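Local atomic coordinates of putative hydrolase (Campylobacter jejuni, PDB entry 3D6L), a protein that belongs to the hot dog fold thioesterases, forms a hexamer, and probably hydrolyses long-chain fatty acyl-CoA to free fatty acid and coenzyme A. Residues 36-45 against 73-83; 23-34 against 54-65. All coordinates share one frame; numbering follows the deposited sequence.

Contact 1: 36-45 against 73-83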
loop_
_atom_site.group_PDB
_atom_site.type_symbol
_atom_site.label_atom_id
_atom_site.label_comp_id
_atom_site.label_asym_id
_atom_site.label_seq_id
_atom_site.Cartn_x
_atom_site.Cartn_y
_atom_site.Cartn_z
ATOM N N ALA A 36 -12.074 -4.962 13.637
ATOM C CA ALA A 36 -12.213 -5.823 14.822
ATOM C C ALA A 36 -13.618 -5.754 15.412
ATOM O O ALA A 36 -14.172 -6.777 15.815
ATOM C CB ALA A 36 -11.191 -5.455 15.872
ATOM N N GLY A 37 -14.189 -4.549 15.456
ATOM C CA GLY A 37 -15.564 -4.363 15.910
ATOM C C GLY A 37 -16.534 -5.118 15.023
ATOM O O GLY A 37 -17.466 -5.751 15.512
ATOM N N ALA A 38 -16.300 -5.061 13.712
ATOM C CA ALA A 38 -17.176 -5.692 12.727
ATOM C C ALA A 38 -17.252 -7.212 12.906
ATOM O O ALA A 38 -18.347 -7.800 12.843
ATOM C CB ALA A 38 -16.729 -5.338 11.325
ATOM N N ILE A 39 -16.097 -7.841 13.139
ATOM C CA ILE A 39 -16.035 -9.278 13.424
ATOM C C ILE A 39 -16.908 -9.631 14.626
ATOM O O ILE A 39 -17.590 -10.664 14.622
ATOM C CB ILE A 39 -14.581 -9.753 13.687
ATOM C CG1 ILE A 39 -13.769 -9.723 12.391
ATOM C CG2 ILE A 39 -14.560 -11.178 14.289
ATOM C CD1 ILE A 39 -12.289 -9.775 12.616
ATOM N N ALA A 40 -16.882 -8.770 15.645
ATOM C CA ALA A 40 -17.672 -8.970 16.857
ATOM C C ALA A 40 -19.154 -8.785 16.581
ATOM O O ALA A 40 -19.973 -9.577 17.049
ATOM C CB ALA A 40 -17.215 -8.037 17.965
ATOM N N ALA A 41 -19.488 -7.743 15.822
ATOM C CA ALA A 41 -20.875 -7.442 15.458
ATOM C C ALA A 41 -21.496 -8.515 14.559
ATOM O O ALA A 41 -22.683 -8.813 14.683
ATOM C CB ALA A 41 -20.966 -6.071 14.807
ATOM N N ARG A 42 -20.696 -9.092 13.662
ATOM C CA ARG A 42 -21.176 -10.160 12.777
ATOM C C ARG A 42 -21.551 -11.463 13.504
ATOM O O ARG A 42 -22.283 -12.281 12.954
ATOM C CB ARG A 42 -20.192 -10.434 11.637
ATOM C CG ARG A 42 -20.381 -9.528 10.428
ATOM C CD ARG A 42 -19.627 -10.042 9.197
ATOM N NE ARG A 42 -18.200 -10.225 9.475
ATOM C CZ ARG A 42 -17.270 -9.272 9.383
ATOM N NH1 ARG A 42 -17.590 -8.037 9.000
ATOM N NH2 ARG A 42 -16.001 -9.562 9.670
ATOM N N GLU A 43 -21.066 -11.653 14.732
ATOM C CA GLU A 43 -21.573 -12.733 15.588
ATOM C C GLU A 43 -23.095 -12.633 15.800
ATOM O O GLU A 43 -23.765 -13.634 16.105
ATOM C CB GLU A 43 -20.878 -12.726 16.946
ATOM C CG GLU A 43 -19.499 -13.358 16.945
ATOM C CD GLU A 43 -18.720 -13.054 18.219
ATOM O OE1 GLU A 43 -17.523 -13.433 18.288
ATOM O OE2 GLU A 43 -19.298 -12.419 19.145
ATOM N N LEU A 44 -23.629 -11.424 15.643
ATOM C CA LEU A 44 -25.065 -11.197 15.724
ATOM C C LEU A 44 -25.692 -11.008 14.353
ATOM O O LEU A 44 -26.912 -10.926 14.233
ATOM C CB LEU A 44 -25.360 -9.998 16.625
ATOM C CG LEU A 44 -25.320 -10.361 18.105
ATOM C CD1 LEU A 44 -24.741 -9.229 18.920
ATOM C CD2 LEU A 44 -26.701 -10.735 18.586
ATOM N N SER A 45 -24.847 -10.959 13.324
ATOM C CA SER A 45 -25.276 -10.706 11.955
ATOM C C SER A 45 -24.226 -11.224 10.970
ATOM O O SER A 45 -23.481 -10.431 10.380
ATOM C CB SER A 45 -25.500 -9.207 11.752
ATOM O OG SER A 45 -25.766 -8.903 10.396
ATOM N N SER A 73 -12.857 -6.991 21.650
ATOM C CA SER A 73 -14.195 -6.470 21.439
ATOM C C SER A 73 -15.193 -6.995 22.448
ATOM O O SER A 73 -15.142 -8.165 22.841
ATOM C CB SER A 73 -14.668 -6.823 20.044
ATOM O OG SER A 73 -13.760 -6.303 19.092
ATOM N N LYS A 74 -16.088 -6.112 22.882
ATOM C CA LYS A 74 -17.257 -6.528 23.632
ATOM C C LYS A 74 -18.518 -5.876 23.069
ATOM O O LYS A 74 -18.644 -4.647 23.045
ATOM C CB LYS A 74 -17.098 -6.231 25.128
ATOM C CG LYS A 74 -18.238 -6.810 25.969
ATOM C CD LYS A 74 -17.938 -6.795 27.455
ATOM C CE LYS A 74 -19.215 -7.029 28.267
ATOM N NZ LYS A 74 -19.772 -8.412 28.108
ATOM N N VAL A 75 -19.445 -6.707 22.607
ATOM C CA VAL A 75 -20.753 -6.220 22.207
ATOM C C VAL A 75 -21.430 -5.696 23.457
ATOM O O VAL A 75 -21.654 -6.422 24.417
ATOM C CB VAL A 75 -21.605 -7.297 21.532
ATOM C CG1 VAL A 75 -22.976 -6.736 21.157
ATOM C CG2 VAL A 75 -20.890 -7.830 20.300
ATOM N N VAL A 76 -21.721 -4.410 23.423
ATOM C CA VAL A 76 -22.187 -3.658 24.566
ATOM C C VAL A 76 -23.710 -3.502 24.495
ATOM O O VAL A 76 -24.391 -3.497 25.520
ATOM C CB VAL A 76 -21.454 -2.273 24.593
ATOM C CG1 VAL A 76 -22.286 -1.172 25.266
ATOM C CG2 VAL A 76 -20.086 -2.415 25.240
ATOM N N ASN A 77 -24.233 -3.386 23.277
ATOM C CA ASN A 77 -25.655 -3.163 23.069
ATOM C C ASN A 77 -26.170 -3.706 21.747
ATOM O O ASN A 77 -25.478 -3.669 20.735
ATOM C CB ASN A 77 -25.965 -1.676 23.158
ATOM C CG ASN A 77 -27.261 -1.407 23.870
ATOM O OD1 ASN A 77 -27.270 -1.132 25.074
ATOM N ND2 ASN A 77 -28.375 -1.518 23.148
ATOM N N VAL A 78 -27.396 -4.212 21.769
ATOM C CA VAL A 78 -28.049 -4.710 20.569
ATOM C C VAL A 78 -29.452 -4.130 20.508
ATOM O O VAL A 78 -30.204 -4.195 21.479
ATOM C CB VAL A 78 -28.116 -6.260 20.544
ATOM C CG1 VAL A 78 -28.807 -6.747 19.286
ATOM C CG2 VAL A 78 -26.721 -6.866 20.633
ATOM N N GLY A 79 -29.785 -3.541 19.366
ATOM C CA GLY A 79 -31.105 -2.981 19.135
ATOM C C GLY A 79 -31.876 -3.914 18.231
ATOM O O GLY A 79 -31.695 -5.122 18.290
ATOM N N ASN A 80 -32.736 -3.347 17.395
ATOM C CA ASN A 80 -33.501 -4.116 16.425
ATOM C C ASN A 80 -32.619 -4.477 15.217
ATOM O O ASN A 80 -32.641 -5.623 14.750
ATOM C CB ASN A 80 -34.781 -3.342 16.052
ATOM C CG ASN A 80 -35.274 -3.635 14.641
ATOM O OD1 ASN A 80 -35.847 -4.695 14.368
ATOM N ND2 ASN A 80 -35.067 -2.675 13.734
ATOM N N THR A 81 -31.830 -3.504 14.743
ATOM C CA THR A 81 -30.847 -3.723 13.668
ATOM C C THR A 81 -29.416 -3.268 14.020
ATOM O O THR A 81 -28.461 -3.619 13.314
ATOM C CB THR A 81 -31.250 -3.020 12.344
ATOM O OG1 THR A 81 -31.448 -1.625 12.587
ATOM C CG2 THR A 81 -32.518 -3.620 11.756
ATOM N N SER A 82 -29.260 -2.491 15.093
ATOM C CA SER A 82 -27.965 -1.885 15.399
ATOM C C SER A 82 -27.178 -2.695 16.427
ATOM O O SER A 82 -27.772 -3.391 17.245
ATOM C CB SER A 82 -28.138 -0.441 15.872
ATOM O OG SER A 82 -28.632 -0.401 17.205
ATOM N N ILE A 83 -25.846 -2.590 16.376
ATOM C CA ILE A 83 -24.947 -3.324 17.269
ATOM C C ILE A 83 -23.785 -2.448 17.762
ATOM O O ILE A 83 -22.964 -1.987 16.965
ATOM C CB ILE A 83 -24.355 -4.591 16.577
ATOM C CG1 ILE A 83 -25.450 -5.418 15.891
ATOM C CG2 ILE A 83 -23.556 -5.432 17.576
ATOM C CD1 ILE A 83 -24.943 -6.368 14.812
#
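Aliphatic groups meet where Ala40, Ala41 and Leu44 face Val75, Val78 and Ile83, and no aromatic ring takes part; the guanidinium of Arg42 is turned to another side of the helix, with Ala38 O 3.8 Å above its plane, over the centre of one face. This is the hot dog fold: the C-terminal half of the central helix lies on the concave sheet, its axis 8.1 Å from strand 73-78 at 52°. Small residues permit that closeness, as Ala40 CB sits 3.5 Å from Ser73 CB and Ala41 CB 3.8 Å from Ile83 CG2. Farther along the chain, Leu44 is long enough to reach down to the sheet. Its CD1 meets Val78 CG2 tip to tip at 3.5 Å and slants across Val75, whose CG1 is 3.8 Å from Leu44 CD1. These two valines are three positions apart yet both face the helix because Val76 and Asn77 form a classic beta bulge opposite Ser84, which resets the alternation of the strand. Leu128 and Lys129 of the helix 126-130 also pack on Leu44. At the other end, Ser73 suits a site beside the helix backbone: with OG anti to its carbonyl carbon (chi1 -58°), the hydroxyl is brought alongside the helix and gives a weak hydrogen bond, Ser73 OG to Ala36 O, of 3.3 Å.

Contact 2: 23-34 against 54-65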
loop_
_atom_site.group_PDB
_atom_site.type_symbol
_atom_site.label_atom_id
_atom_site.label_comp_id
_atom_site.label_asym_id
_atom_site.label_seq_id
_atom_site.Cartn_x
_atom_site.Cartn_y
_atom_site.Cartn_z
ATOM N N ASN A 23 5.476 7.901 14.812
ATOM C CA ASN A 23 4.603 6.969 15.513
ATOM C C ASN A 23 3.644 6.305 14.541
ATOM O O ASN A 23 3.446 6.802 13.422
ATOM C CB ASN A 23 3.831 7.679 16.627
ATOM C CG ASN A 23 4.752 8.256 17.696
ATOM O OD1 ASN A 23 5.831 7.708 17.980
ATOM N ND2 ASN A 23 4.339 9.369 18.284
ATOM N N ILE A 24 3.055 5.184 14.954
ATOM C CA ILE A 24 2.071 4.509 14.124
ATOM C C ILE A 24 0.848 5.408 13.936
ATOM O O ILE A 24 0.283 5.931 14.900
ATOM C CB ILE A 24 1.679 3.119 14.680
ATOM C CG1 ILE A 24 2.894 2.181 14.715
ATOM C CG2 ILE A 24 0.562 2.496 13.854
ATOM C CD1 ILE A 24 3.592 1.944 13.362
ATOM N N PHE A 25 0.471 5.591 12.676
ATOM C CA PHE A 25 -0.594 6.489 12.271
ATOM C C PHE A 25 -1.923 6.098 12.918
ATOM O O PHE A 25 -2.319 4.936 12.880
ATOM C CB PHE A 25 -0.656 6.487 10.733
ATOM C CG PHE A 25 -1.774 7.294 10.143
ATOM C CD1 PHE A 25 -2.543 6.757 9.107
ATOM C CD2 PHE A 25 -2.049 8.592 10.589
ATOM C CE1 PHE A 25 -3.588 7.488 8.529
ATOM C CE2 PHE A 25 -3.093 9.337 10.021
ATOM C CZ PHE A 25 -3.865 8.781 8.990
ATOM N N GLY A 26 -2.591 7.074 13.529
ATOM C CA GLY A 26 -3.874 6.861 14.200
ATOM C C GLY A 26 -4.942 6.279 13.292
ATOM O O GLY A 26 -5.736 5.449 13.727
ATOM N N GLY A 27 -4.955 6.708 12.030
ATOM C CA GLY A 27 -5.875 6.173 11.016
ATOM C C GLY A 27 -5.708 4.685 10.713
ATOM O O GLY A 27 -6.693 3.989 10.421
ATOM N N TRP A 28 -4.466 4.200 10.761
ATOM C CA TRP A 28 -4.193 2.768 10.686
ATOM C C TRP A 28 -4.813 2.051 11.889
ATOM O O TRP A 28 -5.408 0.989 11.727
ATOM C CB TRP A 28 -2.686 2.501 10.602
ATOM C CG TRP A 28 -2.303 1.037 10.562
ATOM C CD1 TRP A 28 -2.174 0.254 9.448
ATOM C CD2 TRP A 28 -1.990 0.190 11.686
ATOM N NE1 TRP A 28 -1.806 -1.028 9.805
ATOM C CE2 TRP A 28 -1.685 -1.094 11.170
ATOM C CE3 TRP A 28 -1.946 0.388 13.073
ATOM C CZ2 TRP A 28 -1.339 -2.174 11.996
ATOM C CZ3 TRP A 28 -1.603 -0.682 13.893
ATOM C CH2 TRP A 28 -1.305 -1.951 13.349
ATOM N N ILE A 29 -4.689 2.631 13.087
ATOM C CA ILE A 29 -5.277 2.010 14.288
ATOM C C ILE A 29 -6.789 1.946 14.170
ATOM O O ILE A 29 -7.405 0.902 14.404
ATOM C CB ILE A 29 -4.923 2.738 15.607
ATOM C CG1 ILE A 29 -3.418 2.982 15.724
ATOM C CG2 ILE A 29 -5.392 1.903 16.786
ATOM C CD1 ILE A 29 -3.041 3.890 16.884
ATOM N N LEU A 30 -7.380 3.076 13.808
ATOM C CA LEU A 30 -8.819 3.180 13.602
ATOM C C LEU A 30 -9.363 2.183 12.579
ATOM O O LEU A 30 -10.514 1.764 12.679
ATOM C CB LEU A 30 -9.170 4.616 13.206
ATOM C CG LEU A 30 -9.816 5.511 14.269
ATOM C CD1 LEU A 30 -9.460 5.096 15.678
ATOM C CD2 LEU A 30 -9.419 6.947 14.044
ATOM N N SER A 31 -8.535 1.820 11.595
ATOM C CA SER A 31 -8.868 0.782 10.610
ATOM C C SER A 31 -8.986 -0.570 11.299
ATOM O O SER A 31 -9.962 -1.306 11.081
ATOM C CB SER A 31 -7.804 0.696 9.511
ATOM O OG SER A 31 -7.616 1.947 8.873
ATOM N N GLN A 32 -7.988 -0.885 12.130
ATOM C CA GLN A 32 -8.003 -2.095 12.945
ATOM C C GLN A 32 -9.230 -2.155 13.853
ATOM O O GLN A 32 -9.846 -3.217 14.012
ATOM C CB GLN A 32 -6.729 -2.202 13.789
ATOM C CG GLN A 32 -5.417 -1.939 13.041
ATOM C CD GLN A 32 -5.351 -2.546 11.625
ATOM O OE1 GLN A 32 -5.652 -3.730 11.413
ATOM N NE2 GLN A 32 -4.940 -1.720 10.654
ATOM N N ILE A 33 -9.585 -1.009 14.436
ATOM C CA ILE A 33 -10.742 -0.913 15.337
ATOM C C ILE A 33 -12.032 -1.191 14.579
ATOM O O ILE A 33 -12.851 -2.008 15.014
ATOM C CB ILE A 33 -10.789 0.455 16.053
ATOM C CG1 ILE A 33 -9.652 0.529 17.085
ATOM C CG2 ILE A 33 -12.148 0.694 16.705
ATOM C CD1 ILE A 33 -9.330 1.926 17.591
ATOM N N ASP A 34 -12.194 -0.532 13.433
ATOM C CA ASP A 34 -13.380 -0.704 12.615
ATOM C C ASP A 34 -13.553 -2.163 12.198
ATOM O O ASP A 34 -14.646 -2.722 12.309
ATOM C CB ASP A 34 -13.334 0.222 11.396
ATOM C CG ASP A 34 -14.697 0.375 10.726
ATOM O OD1 ASP A 34 -15.710 -0.083 11.299
ATOM O OD2 ASP A 34 -14.769 0.956 9.625
ATOM N N MET A 54 -19.065 6.013 15.361
ATOM C CA MET A 54 -17.982 5.823 16.312
ATOM C C MET A 54 -18.043 6.897 17.381
ATOM O O MET A 54 -18.087 8.086 17.074
ATOM C CB MET A 54 -16.626 5.932 15.629
ATOM C CG MET A 54 -16.147 4.691 14.962
ATOM S SD MET A 54 -14.347 4.594 15.046
ATOM C CE MET A 54 -14.098 3.077 14.111
ATOM N N ASP A 55 -18.021 6.472 18.634
ATOM C CA ASP A 55 -17.986 7.385 19.755
ATOM C C ASP A 55 -16.862 7.027 20.698
ATOM O O ASP A 55 -16.315 5.934 20.620
ATOM C CB ASP A 55 -19.304 7.318 20.506
ATOM C CG ASP A 55 -20.200 8.478 20.187
ATOM O OD1 ASP A 55 -21.045 8.321 19.265
ATOM O OD2 ASP A 55 -20.031 9.551 20.840
ATOM N N LYS A 56 -16.521 7.955 21.585
ATOM C CA LYS A 56 -15.632 7.680 22.716
ATOM C C LYS A 56 -14.354 6.931 22.331
ATOM O O LYS A 56 -13.933 5.993 23.016
ATOM C CB LYS A 56 -16.389 6.935 23.836
ATOM C CG LYS A 56 -17.650 7.652 24.346
ATOM C CD LYS A 56 -17.300 8.986 25.002
ATOM C CE LYS A 56 -18.500 9.924 25.098
ATOM N NZ LYS A 56 -18.033 11.311 25.406
ATOM N N VAL A 57 -13.748 7.333 21.218
ATOM C CA VAL A 57 -12.436 6.811 20.877
ATOM C C VAL A 57 -11.373 7.652 21.557
ATOM O O VAL A 57 -11.434 8.883 21.542
ATOM C CB VAL A 57 -12.215 6.596 19.340
ATOM C CG1 VAL A 57 -13.413 7.057 18.523
ATOM C CG2 VAL A 57 -10.871 7.172 18.847
ATOM N N VAL A 58 -10.432 6.976 22.202
ATOM C CA VAL A 58 -9.417 7.645 22.993
ATOM C C VAL A 58 -8.068 7.080 22.604
ATOM O O VAL A 58 -7.839 5.868 22.681
ATOM C CB VAL A 58 -9.653 7.470 24.538
ATOM C CG1 VAL A 58 -8.572 8.216 25.355
ATOM C CG2 VAL A 58 -11.073 7.917 24.951
ATOM N N PHE A 59 -7.180 7.958 22.162
ATOM C CA PHE A 59 -5.804 7.573 21.881
ATOM C C PHE A 59 -5.013 7.756 23.166
ATOM O O PHE A 59 -4.426 8.812 23.418
ATOM C CB PHE A 59 -5.237 8.397 20.722
ATOM C CG PHE A 59 -5.975 8.192 19.432
ATOM C CD1 PHE A 59 -5.722 7.067 18.640
ATOM C CD2 PHE A 59 -6.941 9.106 19.017
ATOM C CE1 PHE A 59 -6.411 6.858 17.451
ATOM C CE2 PHE A 59 -7.642 8.909 17.827
ATOM C CZ PHE A 59 -7.377 7.782 17.039
ATOM N N LYS A 60 -5.044 6.717 23.990
ATOM C CA LYS A 60 -4.455 6.750 25.323
ATOM C C LYS A 60 -2.936 6.818 25.278
ATOM O O LYS A 60 -2.314 7.470 26.107
ATOM C CB LYS A 60 -4.877 5.511 26.111
ATOM C CG LYS A 60 -6.358 5.270 26.111
ATOM C CD LYS A 60 -6.686 3.970 26.799
ATOM C CE LYS A 60 -8.174 3.717 26.726
ATOM N NZ LYS A 60 -8.574 2.535 27.522
ATOM N N GLU A 61 -2.338 6.149 24.301
ATOM C CA GLU A 61 -0.899 5.980 24.288
ATOM C C GLU A 61 -0.418 5.843 22.844
ATOM O O GLU A 61 -1.147 5.304 22.019
ATOM C CB GLU A 61 -0.557 4.729 25.101
ATOM C CG GLU A 61 0.705 4.812 25.951
ATOM C CD GLU A 61 0.643 5.884 27.019
ATOM O OE1 GLU A 61 -0.397 5.987 27.720
ATOM O OE2 GLU A 61 1.655 6.616 27.156
ATOM N N PRO A 62 0.805 6.336 22.534
ATOM C CA PRO A 62 1.398 6.154 21.198
ATOM C C PRO A 62 1.618 4.681 20.853
ATOM O O PRO A 62 1.871 3.848 21.741
ATOM C CB PRO A 62 2.763 6.834 21.310
ATOM C CG PRO A 62 2.697 7.693 22.527
ATOM C CD PRO A 62 1.704 7.075 23.443
ATOM N N VAL A 63 1.514 4.370 19.567
ATOM C CA VAL A 63 1.842 3.039 19.058
ATOM C C VAL A 63 3.141 3.166 18.249
ATOM O O VAL A 63 3.318 4.142 17.506
ATOM C CB VAL A 63 0.683 2.462 18.200
ATOM C CG1 VAL A 63 1.007 1.072 17.688
ATOM C CG2 VAL A 63 -0.599 2.425 19.009
ATOM N N PHE A 64 4.049 2.202 18.421
ATOM C CA PHE A 64 5.342 2.218 17.728
ATOM C C PHE A 64 5.479 1.112 16.692
ATOM O O PHE A 64 4.773 0.091 16.746
ATOM C CB PHE A 64 6.508 2.112 18.722
ATOM C CG PHE A 64 6.497 3.164 19.798
ATOM C CD1 PHE A 64 6.840 2.833 21.103
ATOM C CD2 PHE A 64 6.141 4.486 19.508
ATOM C CE1 PHE A 64 6.824 3.795 22.112
ATOM C CE2 PHE A 64 6.124 5.459 20.502
ATOM C CZ PHE A 64 6.463 5.116 21.808
ATOM N N ILE A 65 6.403 1.327 15.753
ATOM C CA ILE A 65 6.842 0.288 14.827
ATOM C C ILE A 65 7.231 -0.956 15.618
ATOM O O ILE A 65 7.945 -0.875 16.628
ATOM C CB ILE A 65 8.045 0.770 13.974
ATOM C CG1 ILE A 65 7.609 1.895 13.018
ATOM C CG2 ILE A 65 8.678 -0.388 13.207
ATOM C CD1 ILE A 65 8.748 2.683 12.380
HETATM O O HOH W 1 0.301 6.776 17.713
#
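Leu30 and Phe59 cross at about a right angle beneath the N-terminal half of the central hot dog helix. Both branches of Leu30 meet the end of the ring: CD2 lies in the ring plane at its edge, 3.7 Å from Phe59 CZ, while CD1 comes in obliquely. Gly26, one turn earlier and without a side chain, lets the ring come close to the helix backbone, Phe59 CE1 lying 4.0 Å from Gly26 O. Farther along the helix, the bent chain of Met54 slants over Ile33, and its flexible thioether puts CE 4.0 Å from both Ile33 CG2 and Asp34 CB. Val63 serves two isoleucines. With CG1 anti to its backbone N (chi1 -179°), that branch runs aslant to Ile24, 3.7 Å from Ile24 CG1, and the other slides past Ile29 in the opposite direction, Val63 CG2 lying 3.6 Å from Ile29 CD1. Here the backbones join as well: Ile24 N gives Val63 O a nearly straight bond of 2.8 Å (167° at the hydrogen), and a water donates to Ile24 O while accepting from Val63 N. Between them, bond and water tie the segment entering the helix to the one leaving the strand. Ile29 and Ile33 continue onto Thr106 of strand 100-115, Ile33 also reaches Val87 and Val89 of strand 82-94, and strand 54-58, at the sheet's edge within this chain, pairs antiparallel with a strand of a neighbouring subunit, making one continuous sheet of the two subunits.

In the fold
From the N terminus the chain passes through residues 23-34 straight into 36-45, two halves of the single helix 26-42 and its flanks, before it reaches strand 48-58. Contact 2 closes the first loop, bringing 54-65 back to the helix's first half and the residues leading into it across 19 intervening residues. The chain then enters strand 68-78 and turns into 82-94, and contact 1 closes a loop of 27 residues by laying 73-83 against the helix's later half. The segments alternate, so the two loops cross rather than nest. With centres 20 Å apart on opposite sides of the chain's centre, the contacts fasten the helix to one sheet at both ends.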